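Side-chain contacts in APL1 (Anopheles gambiae, PDB 3O6N), which probably pairs with the leucine-rich repeat protein LRIM1 in a heterodimeric complex that regulates complement-like immunity in the mosquito: residues R361-R365 and P366-D370; L323-H327 and N328-T332; Q380-G384 and L385-E389. All coordinates share one frame; numbering follows the deposited sequence. Where two conformers were deposited one is given.

Contact 1 (R361-R365 and P366-D370); sequences RNVAR and PAVDD. With NAG (2-acetamido-2-deoxy-beta-D-glucopyranose), chain D.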
loop_
_atom_site.group_PDB
_atom_site.type_symbol
_atom_site.label_atom_id
_atom_site.label_comp_id
_atom_site.label_asym_id
_atom_site.label_seq_id
_atom_site.Cartn_x
_atom_site.Cartn_y
_atom_site.Cartn_z
ATOM N N ARG A 361 -16.953 1.195 36.970
ATOM C CA ARG A 361 -16.588 0.313 38.072
ATOM C C ARG A 361 -15.431 -0.594 37.647
ATOM O O ARG A 361 -14.687 -1.107 38.488
ATOM C CB ARG A 361 -17.786 -0.534 38.513
ATOM C CG ARG A 361 -18.947 0.274 39.082
ATOM C CD ARG A 361 -20.048 -0.647 39.592
ATOM N NE ARG A 361 -19.622 -1.396 40.772
ATOM C CZ ARG A 361 -20.239 -2.477 41.238
ATOM N NH1 ARG A 361 -21.310 -2.950 40.618
ATOM N NH2 ARG A 361 -19.781 -3.090 42.320
ATOM N N ASN A 362 -15.278 -0.778 36.336
ATOM C CA ASN A 362 -14.290 -1.719 35.796
ATOM C C ASN A 362 -13.231 -1.115 34.878
ATOM O O ASN A 362 -12.289 -1.799 34.480
ATOM C CB ASN A 362 -14.992 -2.864 35.065
ATOM C CG ASN A 362 -15.841 -3.703 35.990
ATOM O OD1 ASN A 362 -15.446 -3.993 37.121
ATOM N ND2 ASN A 362 -17.017 -4.092 35.522
ATOM N N VAL A 363 -13.391 0.154 34.525
ATOM C CA VAL A 363 -12.405 0.823 33.679
ATOM C C VAL A 363 -12.365 2.303 34.045
ATOM O O VAL A 363 -13.344 2.851 34.551
ATOM C CB VAL A 363 -12.728 0.638 32.178
ATOM C CG1 VAL A 363 -13.886 1.525 31.760
ATOM C CG2 VAL A 363 -11.490 0.909 31.312
ATOM N N ALA A 364 -11.225 2.941 33.806
ATOM C CA ALA A 364 -11.066 4.355 34.127
ATOM C C ALA A 364 -9.976 4.984 33.273
ATOM O O ALA A 364 -9.519 4.390 32.296
ATOM C CB ALA A 364 -10.755 4.532 35.608
ATOM N N ARG A 365 -9.570 6.193 33.639
ATOM C CA ARG A 365 -8.493 6.872 32.937
ATOM C C ARG A 365 -7.163 6.551 33.604
ATOM O O ARG A 365 -7.100 6.392 34.820
ATOM C CB ARG A 365 -8.755 8.378 32.890
ATOM C CG ARG A 365 -10.028 8.701 32.126
ATOM C CD ARG A 365 -10.274 10.185 31.948
ATOM N NE ARG A 365 -11.369 10.388 31.003
ATOM C CZ ARG A 365 -12.655 10.238 31.305
ATOM N NH1 ARG A 365 -13.012 9.896 32.539
ATOM N NH2 ARG A 365 -13.583 10.430 30.376
ATOM N N PRO A 366 -6.083 6.480 32.811
ATOM C CA PRO A 366 -6.043 6.869 31.399
ATOM C C PRO A 366 -6.330 5.758 30.377
ATOM O O PRO A 366 -6.118 5.998 29.190
ATOM C CB PRO A 366 -4.599 7.352 31.231
ATOM C CG PRO A 366 -3.828 6.460 32.154
ATOM C CD PRO A 366 -4.737 6.184 33.336
ATOM N N ALA A 367 -6.790 4.586 30.802
ATOM C CA ALA A 367 -7.186 3.556 29.837
ATOM C C ALA A 367 -8.236 4.150 28.904
ATOM O O ALA A 367 -8.119 4.066 27.679
ATOM C CB ALA A 367 -7.717 2.318 30.538
ATOM N N VAL A 368 -9.263 4.757 29.496
ATOM C CA VAL A 368 -10.181 5.606 28.750
ATOM C C VAL A 368 -9.403 6.826 28.280
ATOM O O VAL A 368 -8.932 7.626 29.090
ATOM C CB VAL A 368 -11.384 6.039 29.607
ATOM C CG1 VAL A 368 -12.241 7.043 28.848
ATOM C CG2 VAL A 368 -12.214 4.814 30.002
ATOM N N ASP A 369 -9.271 6.964 26.966
ATOM C CA ASP A 369 -8.322 7.911 26.389
ATOM C C ASP A 369 -8.908 9.297 26.161
ATOM O O ASP A 369 -8.168 10.260 25.951
ATOM C CB ASP A 369 -7.779 7.362 25.067
ATOM C CG ASP A 369 -6.663 8.214 24.499
ATOM O OD1 ASP A 369 -5.601 8.304 25.147
ATOM O OD2 ASP A 369 -6.848 8.791 23.408
ATOM N N ASP A 370 -10.231 9.408 26.215
ATOM C CA ASP A 370 -10.874 10.673 25.879
ATOM C C ASP A 370 -11.977 11.104 26.846
ATOM O O ASP A 370 -12.243 10.441 27.849
ATOM C CB ASP A 370 -11.397 10.644 24.437
ATOM C CG ASP A 370 -12.447 9.565 24.210
ATOM O OD1 ASP A 370 -12.626 8.701 25.093
ATOM O OD2 ASP A 370 -13.084 9.580 23.134
HETATM C C1 NAG D . -5.135 5.188 22.579
HETATM C C2 NAG D . -3.731 5.791 22.552
HETATM C C3 NAG D . -3.660 7.068 21.722
HETATM C C4 NAG D . -4.378 6.909 20.390
HETATM C C5 NAG D . -5.770 6.326 20.593
HETATM C C6 NAG D . -6.462 6.108 19.252
HETATM C C7 NAG D . -2.293 5.407 24.471
HETATM C C8 NAG D . -2.040 5.688 25.922
HETATM N N2 NAG D . -3.295 6.075 23.905
HETATM O O3 NAG D . -2.309 7.394 21.483
HETATM O O4 NAG D . -4.479 8.167 19.760
HETATM O O5 NAG D . -5.687 5.096 21.281
HETATM O O6 NAG D . -7.550 6.998 19.127
HETATM O O7 NAG D . -1.598 4.596 23.860
#
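R365 and V368 meet where the chain after helix 353-359 folds back on itself through a cis peptide bond between R365 and P366, a local turn in the cap that follows the last leucine-rich repeats. The backbone part of the contact is one nearly straight hydrogen bond: V368 N donates to A364 O at 2.8 Å, with 175° at the hydrogen.

The charged part belongs to R365. Its chain runs extended from CG to NE (chi3 170°), which carries the guanidinium past V368 as far as the backbone of D370. There NH2 donates to D370 O at 2.9 Å, lying in the carbonyl plane and keeping the acceptor close to the guanidinium plane; NE adds a weak bond to the same oxygen. NH1 turns instead to H383 O of the C-terminal hairpin.

The apolar contacts lie alongside: V368 CG1 sits over one face of the guanidinium, toward its rim, while R365 CG lies 3.9 Å from V368 CB. On the buried side, V363 CG1 meets V368 CG2 at 4.1 Å, the two side chains crossing at about a right angle, and V363 CG2 reaches A367 CB.

At the outer margin D369 OD1 accepts a weak bond from the acetamido N2 of an attached glycan sugar. The D370 carboxylate is engaged by L346 N and S347 OG. Two carbonyl oxygens, D370 O near the guanidinium plane and H383 O at NH1, thus grip the R365 head group and limit its rotation.

Contact 2 (L323-H327 and N328-T332); sequences LYLDH and NSIVT. With NAG (2-acetamido-2-deoxy-beta-D-glucopyranose), chain D.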
loop_
_atom_site.group_PDB
_atom_site.type_symbol
_atom_site.label_atom_id
_atom_site.label_comp_id
_atom_site.label_asym_id
_atom_site.label_seq_id
_atom_site.Cartn_x
_atom_site.Cartn_y
_atom_site.Cartn_z
ATOM N N LEU A 323 -10.195 -0.572 21.880
ATOM C CA LEU A 323 -11.532 -0.431 21.310
ATOM C C LEU A 323 -11.861 1.044 21.132
ATOM O O LEU A 323 -11.799 1.817 22.081
ATOM C CB LEU A 323 -12.576 -1.095 22.216
ATOM C CG LEU A 323 -14.045 -0.930 21.821
ATOM C CD1 LEU A 323 -14.282 -1.530 20.439
ATOM C CD2 LEU A 323 -14.954 -1.588 22.859
ATOM N N TYR A 324 -12.213 1.436 19.914
ATOM C CA TYR A 324 -12.521 2.835 19.649
ATOM C C TYR A 324 -13.980 3.009 19.275
ATOM O O TYR A 324 -14.405 2.555 18.215
ATOM C CB TYR A 324 -11.608 3.385 18.553
ATOM C CG TYR A 324 -10.146 3.128 18.832
ATOM C CD1 TYR A 324 -9.533 3.660 19.962
ATOM C CD2 TYR A 324 -9.378 2.352 17.973
ATOM C CE1 TYR A 324 -8.201 3.423 20.229
ATOM C CE2 TYR A 324 -8.037 2.116 18.232
ATOM C CZ TYR A 324 -7.457 2.654 19.360
ATOM O OH TYR A 324 -6.127 2.421 19.626
ATOM N N LEU A 325 -14.741 3.666 20.152
ATOM C CA LEU A 325 -16.176 3.831 19.950
ATOM C C LEU A 325 -16.570 5.292 19.754
ATOM O O LEU A 325 -17.734 5.593 19.498
ATOM C CB LEU A 325 -16.955 3.259 21.143
ATOM C CG LEU A 325 -16.779 1.763 21.392
ATOM C CD1 LEU A 325 -17.508 1.333 22.662
ATOM C CD2 LEU A 325 -17.279 0.977 20.187
ATOM N N ASP A 326 -15.604 6.197 19.885
ATOM C CA ASP A 326 -15.895 7.626 19.819
ATOM C C ASP A 326 -16.591 8.001 18.513
ATOM O O ASP A 326 -16.423 7.338 17.488
ATOM C CB ASP A 326 -14.611 8.451 19.999
ATOM C CG ASP A 326 -13.622 8.241 18.865
ATOM O OD1 ASP A 326 -12.839 7.268 18.931
ATOM O OD2 ASP A 326 -13.638 9.044 17.909
ATOM N N HIS A 327 -17.382 9.066 18.568
ATOM C CA HIS A 327 -18.084 9.594 17.399
ATOM C C HIS A 327 -19.099 8.622 16.790
ATOM O O HIS A 327 -19.045 8.290 15.607
ATOM C CB HIS A 327 -17.100 10.131 16.360
ATOM C CG HIS A 327 -16.356 11.344 16.822
ATOM N ND1 HIS A 327 -15.185 11.270 17.546
ATOM C CD2 HIS A 327 -16.627 12.663 16.679
ATOM C CE1 HIS A 327 -14.764 12.491 17.824
ATOM N NE2 HIS A 327 -15.619 13.355 17.307
ATOM N N ASN A 328 -20.020 8.175 17.632
ATOM C CA ASN A 328 -21.201 7.444 17.201
ATOM C C ASN A 328 -22.393 8.019 17.959
ATOM O O ASN A 328 -22.351 9.172 18.392
ATOM C CB ASN A 328 -21.050 5.947 17.479
ATOM C CG ASN A 328 -20.158 5.248 16.465
ATOM O OD1 ASN A 328 -20.611 4.872 15.386
ATOM N ND2 ASN A 328 -18.888 5.067 16.811
ATOM N N SER A 329 -23.454 7.232 18.109
ATOM C CA SER A 329 -24.594 7.643 18.933
ATOM C C SER A 329 -24.928 6.564 19.960
ATOM O O SER A 329 -26.104 6.289 20.249
ATOM C CB SER A 329 -25.813 7.957 18.061
ATOM O OG SER A 329 -25.551 9.057 17.204
ATOM N N ILE A 330 -23.881 5.969 20.522
ATOM C CA ILE A 330 -24.023 4.821 21.417
ATOM C C ILE A 330 -24.611 5.204 22.774
ATOM O O ILE A 330 -24.230 6.218 23.366
ATOM C CB ILE A 330 -22.667 4.115 21.602
ATOM C CG1 ILE A 330 -22.199 3.545 20.260
ATOM C CG2 ILE A 330 -22.774 3.024 22.655
ATOM C CD1 ILE A 330 -20.723 3.174 20.217
ATOM N N VAL A 331 -25.532 4.383 23.266
ATOM C CA VAL A 331 -26.240 4.681 24.506
ATOM C C VAL A 331 -25.704 3.905 25.708
ATOM O O VAL A 331 -25.685 4.418 26.825
ATOM C CB VAL A 331 -27.748 4.418 24.354
ATOM C CG1 VAL A 331 -28.359 5.419 23.390
ATOM C CG2 VAL A 331 -27.990 2.996 23.875
ATOM N N THR A 332 -25.269 2.670 25.483
ATOM C CA THR A 332 -24.744 1.845 26.567
ATOM C C THR A 332 -23.522 1.015 26.170
ATOM O O THR A 332 -23.300 0.721 24.997
ATOM C CB THR A 332 -25.812 0.876 27.121
ATOM O OG1 THR A 332 -26.190 -0.052 26.101
ATOM C CG2 THR A 332 -27.046 1.628 27.597
HETATM C C1 NAG D . -5.135 5.188 22.579
HETATM C C2 NAG D . -3.731 5.791 22.552
HETATM C C3 NAG D . -3.660 7.068 21.722
HETATM C C4 NAG D . -4.378 6.909 20.390
HETATM C C5 NAG D . -5.770 6.326 20.593
HETATM C C6 NAG D . -6.462 6.108 19.252
HETATM C C7 NAG D . -2.293 5.407 24.471
HETATM C C8 NAG D . -2.040 5.688 25.922
HETATM N N2 NAG D . -3.295 6.075 23.905
HETATM O O3 NAG D . -2.309 7.394 21.483
HETATM O O4 NAG D . -4.479 8.167 19.760
HETATM O O5 NAG D . -5.687 5.096 21.281
HETATM O O6 NAG D . -7.550 6.998 19.127
HETATM O O7 NAG D . -1.598 4.596 23.860
#
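N328 reaches back to L325 as the chain leaves strand 322-324, an example of the asparagine of a leucine-rich repeat satisfying backbone groups inside the solenoid. From CB the side chain turns to set CG beside its own backbone N (chi1 -78°), and as a consequence of the chain's course both carbons lie next to the preceding H327 peptide. At the tip ND2 donates to L325 O at 3.0 Å; the bond is fairly straight (166°) and lies in the amide plane, but the donor stands above the carbonyl plane. ND2 also bonds L302 O, and OD1 accepts from L307 N, both in the preceding coil.

Further along the chain, I330 CD1 packs on L325 CB at 3.9 Å, their side chains crossing at about a right angle. On the outside H327 ND1 donates to the anti lone pair of D326 OD2 at 2.7 Å, and the imidazole stacks with H304 and H348. Y324 OH gives a hydrogen bond to the ring oxygen O5 of the glycan sugar.

A buried amide thus has both ends used, bridging its own turn to the coil before, while the D326 carboxylate probably favours a proton on ND1 of H327.

Contact 3 (Q380-G384 and L385-E389); sequences QLEHG and LCCKE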
loop_
_atom_site.group_PDB
_atom_site.type_symbol
_atom_site.label_atom_id
_atom_site.label_comp_id
_atom_site.label_asym_id
_atom_site.label_seq_id
_atom_site.Cartn_x
_atom_site.Cartn_y
_atom_site.Cartn_z
ATOM N N GLN A 380 -25.366 15.733 31.227
ATOM C CA GLN A 380 -24.408 16.108 32.254
ATOM C C GLN A 380 -23.188 15.208 32.118
ATOM O O GLN A 380 -23.243 14.176 31.448
ATOM C CB GLN A 380 -25.023 15.940 33.648
ATOM C CG GLN A 380 -25.335 14.490 34.000
ATOM C CD GLN A 380 -25.938 14.332 35.385
ATOM O OE1 GLN A 380 -26.129 15.308 36.105
ATOM N NE2 GLN A 380 -26.238 13.095 35.763
ATOM N N LEU A 381 -22.087 15.596 32.751
ATOM C CA LEU A 381 -20.887 14.767 32.747
ATOM C C LEU A 381 -20.974 13.658 33.792
ATOM O O LEU A 381 -21.301 13.904 34.960
ATOM C CB LEU A 381 -19.643 15.618 33.000
ATOM C CG LEU A 381 -19.222 16.567 31.879
ATOM C CD1 LEU A 381 -18.114 17.490 32.362
ATOM C CD2 LEU A 381 -18.773 15.790 30.644
ATOM N N GLU A 382 -20.703 12.435 33.350
ATOM C CA GLU A 382 -20.565 11.288 34.233
ATOM C C GLU A 382 -19.212 10.672 33.911
ATOM O O GLU A 382 -18.998 10.166 32.807
ATOM C CB GLU A 382 -21.691 10.277 33.993
ATOM C CG GLU A 382 -21.667 9.064 34.918
ATOM C CD GLU A 382 -21.559 9.444 36.385
ATOM O OE1 GLU A 382 -22.532 10.001 36.940
ATOM O OE2 GLU A 382 -20.493 9.187 36.983
ATOM N N HIS A 383 -18.293 10.748 34.867
ATOM C CA HIS A 383 -16.920 10.317 34.639
ATOM C C HIS A 383 -16.354 10.924 33.352
ATOM O O HIS A 383 -15.735 10.232 32.539
ATOM C CB HIS A 383 -16.832 8.792 34.621
ATOM C CG HIS A 383 -17.214 8.155 35.923
ATOM N ND1 HIS A 383 -16.532 8.398 37.097
ATOM C CD2 HIS A 383 -18.202 7.284 36.234
ATOM C CE1 HIS A 383 -17.086 7.703 38.076
ATOM N NE2 HIS A 383 -18.100 7.020 37.579
ATOM N N GLY A 384 -16.589 12.221 33.176
ATOM C CA GLY A 384 -15.965 12.986 32.109
ATOM C C GLY A 384 -16.623 12.841 30.749
ATOM O O GLY A 384 -16.088 13.307 29.747
ATOM N N LEU A 385 -17.787 12.203 30.714
ATOM C CA LEU A 385 -18.484 11.943 29.455
ATOM C C LEU A 385 -19.950 12.367 29.544
ATOM O O LEU A 385 -20.611 12.127 30.553
ATOM C CB LEU A 385 -18.386 10.456 29.104
ATOM C CG LEU A 385 -16.963 9.955 28.831
ATOM C CD1 LEU A 385 -16.821 8.480 29.162
ATOM C CD2 LEU A 385 -16.569 10.232 27.388
ATOM N N CYS A 386 -20.458 12.995 28.487
ATOM C CA CYS A 386 -21.843 13.458 28.478
ATOM C C CYS A 386 -22.835 12.305 28.532
ATOM O O CYS A 386 -22.665 11.299 27.848
ATOM C CB CYS A 386 -22.117 14.312 27.240
ATOM S SG CYS A 386 -21.183 15.848 27.202
ATOM N N CYS A 387 -23.880 12.463 29.336
ATOM C CA CYS A 387 -24.909 11.439 29.424
ATOM C C CYS A 387 -26.240 12.032 29.857
ATOM O O CYS A 387 -26.300 13.131 30.417
ATOM C CB CYS A 387 -24.493 10.338 30.400
ATOM S SG CYS A 387 -24.412 10.893 32.124
ATOM N N LYS A 388 -27.311 11.294 29.594
ATOM C CA LYS A 388 -28.638 11.686 30.046
ATOM C C LYS A 388 -29.189 10.632 31.001
ATOM O O LYS A 388 -29.003 9.431 30.790
ATOM C CB LYS A 388 -29.572 11.859 28.849
ATOM C CG LYS A 388 -29.718 10.601 28.011
ATOM C CD LYS A 388 -30.273 10.904 26.627
ATOM C CE LYS A 388 -30.437 9.624 25.815
ATOM N NZ LYS A 388 -29.207 8.784 25.831
ATOM N N GLU A 389 -29.847 11.093 32.061
ATOM C CA GLU A 389 -30.475 10.208 33.035
ATOM C C GLU A 389 -31.843 9.774 32.538
ATOM O O GLU A 389 -32.580 10.572 31.959
ATOM C CB GLU A 389 -30.639 10.929 34.371
ATOM C CG GLU A 389 -29.343 11.434 34.969
ATOM C CD GLU A 389 -28.764 10.481 35.993
ATOM O OE1 GLU A 389 -28.101 10.970 36.929
ATOM O OE2 GLU A 389 -28.969 9.253 35.871
#
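Q380 and C387 form one pair of a short antiparallel beta hairpin, strands 380-382 and 385-388 joined by a type I' turn from E382 to L385, in the disulfide-braced cap at the C-terminal end of the leucine-rich repeat domain. Their backbones exchange two bonds, Q380 N to C387 O at 2.9 Å and C387 N to Q380 O at 2.8 Å. Nearer the turn, E382 N donates to L385 O in an almost straight bond (172°). L385 N returns to E382 O at 3.2 Å. H383 and G384 both take positive phi, as this turn requires.

Between these pairs sits the non-hydrogen-bonded pair L381 and C386, where L381 CD2 lies 4.2 Å from C386 SG. On the other face C387 SG occupies the position between its backbone N and carbonyl carbon (chi1 67°), which swings it over the partner strand. The side chains of Q380, extended beyond CG, and E389 cross obliquely, amide and carboxylate planes 56° apart.

Second-shell residues tie the hairpin to helix 353-359 and to the loop between helix and hairpin. C386 is disulfide-bonded to C375, and C387 to C353 at the start of helix 353-359, whose L356 packs against E382 and C387. R357 of the same helix makes salt bridges with both E382 and E389, probably easing the proximity of two like charges. D372 OD2 accepts from C386 N, and F360 stacks on the ring of H383. On the face that also carries Q380, E382 and L385, C387 SG touches E382 CB at 3.4 Å.

Along the chain the three contacts follow in series, none enclosing or crossing another: contact 2 first, then contact 1, then contact 3. Contact 2 closes the turn that leads out of strand 322-324 in the repeat array. Contact 1 closes a turn in the loop beyond helix 353-359, and contact 3 closes the terminal hairpin. Each pair of centres is about 14 Å apart. D370 OD2 packs on D326 CB, bringing contact 1 against contact 2, and both touch the same sugar. R365 NH2 packs on L385 CG at 3.7 Å, setting contact 1 against contact 3. The 361-370 loop, itself part of the cap, joins the last repeats to the terminal hairpin.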